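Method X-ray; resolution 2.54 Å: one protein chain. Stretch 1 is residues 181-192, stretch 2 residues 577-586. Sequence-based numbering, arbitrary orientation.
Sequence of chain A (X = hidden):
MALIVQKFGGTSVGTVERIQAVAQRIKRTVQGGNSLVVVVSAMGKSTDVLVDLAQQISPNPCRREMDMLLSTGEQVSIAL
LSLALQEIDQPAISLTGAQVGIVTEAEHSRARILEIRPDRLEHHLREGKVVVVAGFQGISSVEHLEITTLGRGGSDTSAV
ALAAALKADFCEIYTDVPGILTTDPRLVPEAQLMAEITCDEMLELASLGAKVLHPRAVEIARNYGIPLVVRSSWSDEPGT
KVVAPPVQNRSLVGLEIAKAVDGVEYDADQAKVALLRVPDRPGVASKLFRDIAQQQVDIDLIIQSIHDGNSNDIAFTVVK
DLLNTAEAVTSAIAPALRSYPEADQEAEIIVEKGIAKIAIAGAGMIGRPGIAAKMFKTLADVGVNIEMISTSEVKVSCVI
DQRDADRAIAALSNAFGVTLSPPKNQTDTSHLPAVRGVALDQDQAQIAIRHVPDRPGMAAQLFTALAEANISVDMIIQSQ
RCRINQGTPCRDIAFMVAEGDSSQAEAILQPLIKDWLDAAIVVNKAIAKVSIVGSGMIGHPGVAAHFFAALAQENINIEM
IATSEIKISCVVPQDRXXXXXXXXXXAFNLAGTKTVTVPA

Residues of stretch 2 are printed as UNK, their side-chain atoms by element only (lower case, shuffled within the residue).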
# COMPACT_ATOMS: atom_id res chain seq x y z
N LEU A 181 31.19 14.61 6.55
CA LEU A 181 32.60 14.65 6.94
C LEU A 181 33.49 15.23 5.84
O LEU A 181 33.08 15.32 4.68
CB LEU A 181 33.08 13.26 7.34
CG LEU A 181 32.27 12.65 8.49
CD1 LEU A 181 32.58 11.17 8.71
CD2 LEU A 181 32.50 13.43 9.76
N THR A 182 34.70 15.65 6.21
CA THR A 182 35.67 16.21 5.27
C THR A 182 36.19 15.18 4.29
O THR A 182 36.65 15.51 3.19
CB THR A 182 36.87 16.83 5.99
OG1 THR A 182 37.35 15.93 6.99
CG2 THR A 182 36.49 18.15 6.62
N THR A 183 36.13 13.91 4.69
CA THR A 183 36.48 12.83 3.79
C THR A 183 36.03 11.49 4.35
O THR A 183 35.32 11.44 5.36
CB THR A 183 37.99 12.80 3.48
OG1 THR A 183 38.21 11.99 2.33
CG2 THR A 183 38.77 12.24 4.65
N ASP A 184 36.42 10.41 3.68
CA ASP A 184 36.05 9.06 4.08
C ASP A 184 36.85 8.60 5.28
O ASP A 184 38.04 8.32 5.16
CB ASP A 184 36.27 8.10 2.92
CG ASP A 184 36.02 6.65 3.30
OD1 ASP A 184 36.36 5.75 2.50
OD2 ASP A 184 35.49 6.41 4.40
N PRO A 185 36.19 8.50 6.45
CA PRO A 185 36.80 8.15 7.74
C PRO A 185 37.56 6.84 7.65
O PRO A 185 38.58 6.66 8.31
CB PRO A 185 35.60 7.96 8.66
CG PRO A 185 34.47 8.61 7.99
CD PRO A 185 34.72 8.50 6.52
N ARG A 186 37.03 5.93 6.83
CA ARG A 186 37.65 4.63 6.63
C ARG A 186 39.09 4.73 6.12
O ARG A 186 39.87 3.81 6.33
CB ARG A 186 36.79 3.77 5.70
CG ARG A 186 35.56 3.18 6.36
CD ARG A 186 34.75 2.32 5.38
NE ARG A 186 33.62 3.02 4.78
CZ ARG A 186 33.60 3.52 3.54
NH1 ARG A 186 34.66 3.39 2.75
NH2 ARG A 186 32.52 4.14 3.09
N LEU A 187 39.43 5.83 5.46
CA LEU A 187 40.80 6.02 4.97
C LEU A 187 41.54 7.09 5.75
O LEU A 187 42.76 7.07 5.83
CB LEU A 187 40.80 6.35 3.48
CG LEU A 187 39.87 5.55 2.58
CD1 LEU A 187 40.09 5.93 1.12
CD2 LEU A 187 40.08 4.06 2.78
N VAL A 188 40.80 8.04 6.30
CA VAL A 188 41.41 9.13 7.06
C VAL A 188 40.64 9.39 8.35
O VAL A 188 39.73 10.23 8.39
CB VAL A 188 41.47 10.42 6.23
CG1 VAL A 188 42.16 11.53 7.00
CG2 VAL A 188 42.17 10.15 4.89
N PRO A 189 41.00 8.67 9.42
CA PRO A 189 40.30 8.73 10.72
C PRO A 189 40.17 10.15 11.27
O PRO A 189 39.23 10.41 12.03
CB PRO A 189 41.20 7.89 11.64
CG PRO A 189 41.92 6.95 10.73
CD PRO A 189 42.14 7.73 9.45
N GLU A 190 41.09 11.04 10.90
CA GLU A 190 41.07 12.41 11.39
C GLU A 190 40.02 13.26 10.68
O GLU A 190 39.94 14.48 10.90
CB GLU A 190 42.44 13.05 11.25
CG GLU A 190 43.57 12.19 11.76
CD GLU A 190 43.89 11.04 10.83
OE1 GLU A 190 43.98 9.89 11.31
OE2 GLU A 190 44.05 11.28 9.62
N ALA A 191 39.23 12.62 9.82
CA ALA A 191 38.12 13.29 9.15
C ALA A 191 37.24 14.00 10.17
O ALA A 191 36.82 13.41 11.16
CB ALA A 191 37.31 12.30 8.35
N GLN A 192 36.98 15.28 9.90
CA GLN A 192 36.25 16.14 10.82
C GLN A 192 34.82 16.36 10.33
O GLN A 192 34.56 16.28 9.12
CB GLN A 192 36.99 17.48 10.94
CG GLN A 192 36.57 18.34 12.11
CD GLN A 192 37.39 19.61 12.20
OE1 GLN A 192 37.94 20.07 11.19
NE2 GLN A 192 37.49 20.18 13.39
N UNK A 577 46.31 5.52 -4.30
CA UNK A 577 45.11 6.29 -4.03
C UNK A 577 44.97 6.71 -2.58
O UNK A 577 44.77 7.88 -2.29
N UNK A 578 45.09 5.76 -1.67
CA UNK A 578 44.96 6.05 -0.25
C UNK A 578 46.03 7.03 0.20
O UNK A 578 45.74 8.00 0.90
c UNK A 578 45.01 4.78 0.61
c UNK A 578 45.06 5.15 2.08
c UNK A 578 43.81 3.91 0.32
N UNK A 579 47.28 6.80 -0.21
CA UNK A 579 48.36 7.69 0.17
C UNK A 579 48.07 9.10 -0.33
O UNK A 579 48.33 10.08 0.36
o UNK A 579 51.13 5.40 0.12
c UNK A 579 49.70 7.22 -0.40
o UNK A 579 49.01 4.95 -0.20
c UNK A 579 49.96 5.75 -0.14
N UNK A 580 47.54 9.18 -1.53
CA UNK A 580 47.26 10.47 -2.15
C UNK A 580 46.11 11.17 -1.43
O UNK A 580 46.12 12.39 -1.28
c UNK A 580 46.95 10.28 -3.62
N UNK A 581 45.14 10.40 -0.96
CA UNK A 581 44.02 10.97 -0.24
C UNK A 581 44.48 11.59 1.07
O UNK A 581 44.04 12.69 1.43
c UNK A 581 41.71 10.43 0.82
c UNK A 581 40.85 9.26 1.26
c UNK A 581 42.93 9.92 0.02
c UNK A 581 40.89 11.44 0.04
N UNK A 582 45.36 10.88 1.77
CA UNK A 582 45.87 11.35 3.05
C UNK A 582 46.66 12.63 2.86
O UNK A 582 46.53 13.58 3.63
n UNK A 582 47.35 5.76 5.70
c UNK A 582 46.32 6.74 5.22
c UNK A 582 46.99 8.02 4.75
c UNK A 582 46.01 9.03 4.17
c UNK A 582 46.75 10.28 3.70
N UNK A 583 47.48 12.66 1.81
CA UNK A 583 48.27 13.84 1.48
C UNK A 583 47.40 15.07 1.24
O UNK A 583 47.68 16.15 1.75
c UNK A 583 49.15 13.56 0.27
N UNK A 584 46.34 14.90 0.44
CA UNK A 584 45.40 15.99 0.17
C UNK A 584 44.69 16.48 1.44
O UNK A 584 44.51 17.68 1.62
c UNK A 584 44.36 15.56 -0.88
N UNK A 585 44.29 15.56 2.30
CA UNK A 585 43.58 15.92 3.54
C UNK A 585 44.49 16.69 4.49
O UNK A 585 44.05 17.61 5.18
n UNK A 585 40.00 15.33 6.24
c UNK A 585 40.57 15.07 5.01
c UNK A 585 40.96 15.39 7.15
c UNK A 585 41.91 14.96 5.20
c UNK A 585 43.02 14.67 4.24
n UNK A 585 42.12 15.16 6.55
N UNK A 586 45.77 16.32 4.51
CA UNK A 586 46.75 17.01 5.34
C UNK A 586 47.19 18.33 4.72
O UNK A 586 47.38 19.32 5.42
o UNK A 586 47.60 14.94 6.27
c UNK A 586 47.97 16.13 5.59

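Position 577 has no side-chain atoms at all, so it is Gly577. Nothing of the loop comes near the place a CB would occupy, so the contact asks for no side chain here; its carbonyl O accepts a helical hydrogen bond from the backbone N of position 581, 2.9 Å away.

Position 578 carries three carbons, one attached to the backbone and bearing the other two. This fork at the first atom, with no oxygen, defines Val578. Its CB points sideways to the loop, yet CG2 lies 4.3 Å from Leu187 CD1, a loose apolar contact that a short branched side chain can make.

Position 579 has two carbons, the second carrying two oxygens: a short carboxylate, Asp579. It is out of reach of the loop and partly exposed, which suits a charged group, and OD2 is hydrogen-bonded to a residue just outside the stretch.

Position 580 has a single carbon and is therefore Ala580. It too is out of reach of the loop, and its small methyl suits a buried place.

Position 581 has four carbons, forked at the second, which identifies Leu581. One turn on from Gly577, it points toward the loop with chi1 t and chi2 p. Leu581 CD2 packs 3.4 Å from Leu187 CD1 and 4.0 Å from Val188 CG2, while CD1 lies 3.6 Å from Thr183 OG1. That hydroxyl is hydrogen-bonded elsewhere in the structure, so the methyl beside it does not leave it unsatisfied. A branched, wholly apolar side chain suits this buried place.

Position 582 shows four carbons in a row ending in nitrogen, the pattern of Lys582. The chain is extended, with chi2 to chi4 all t. Its aliphatic part serves the contact: CG is 4.1 Å from Val188 CG2, and CE is 3.6 Å from Leu187 O. The residue as a whole is exposed, which suits a charged end.

Positions 583 and 584 each have one carbon, making them Ala583 and Ala584. Neither reaches the loop; a lone methyl suits the buried Ala584 and is enough at the partly exposed Ala583.

Position 585 has one carbon followed by a five-membered ring of three carbons and two nitrogens: His585. NE2 and Thr182 OG1 are hydrogen-bonded at 2.8 Å, near the ring plane, where a ring nitrogen can donate or accept. Over one face lies Val188 CG1, 3.9 Å from the ring centroid in a CH-pi contact, and Thr183 CG2 is 3.4 Å from CD2. The flat ring thus combines a polar edge with a face for a methyl.

Position 586 has one carbon and one oxygen, so it is Ser586. It is exposed, as suits a small polar residue, and makes no contact with the loop; OG donates to Lys582 O, at 3.2 Å.

The contact joins an irregular loop to one side of a helix. Leu581 and His585, four residues apart, carry most of the helix's contact; Leu187 packs on Leu581, and Val188 touches both. Thr182 supplies the single cross-stretch hydrogen bond, and its OG1 also accepts from Gln192 N at 3.0 Å, tying the histidine to the loop's own fold.

Stretch 2 (577-586) GVDALKAAHS
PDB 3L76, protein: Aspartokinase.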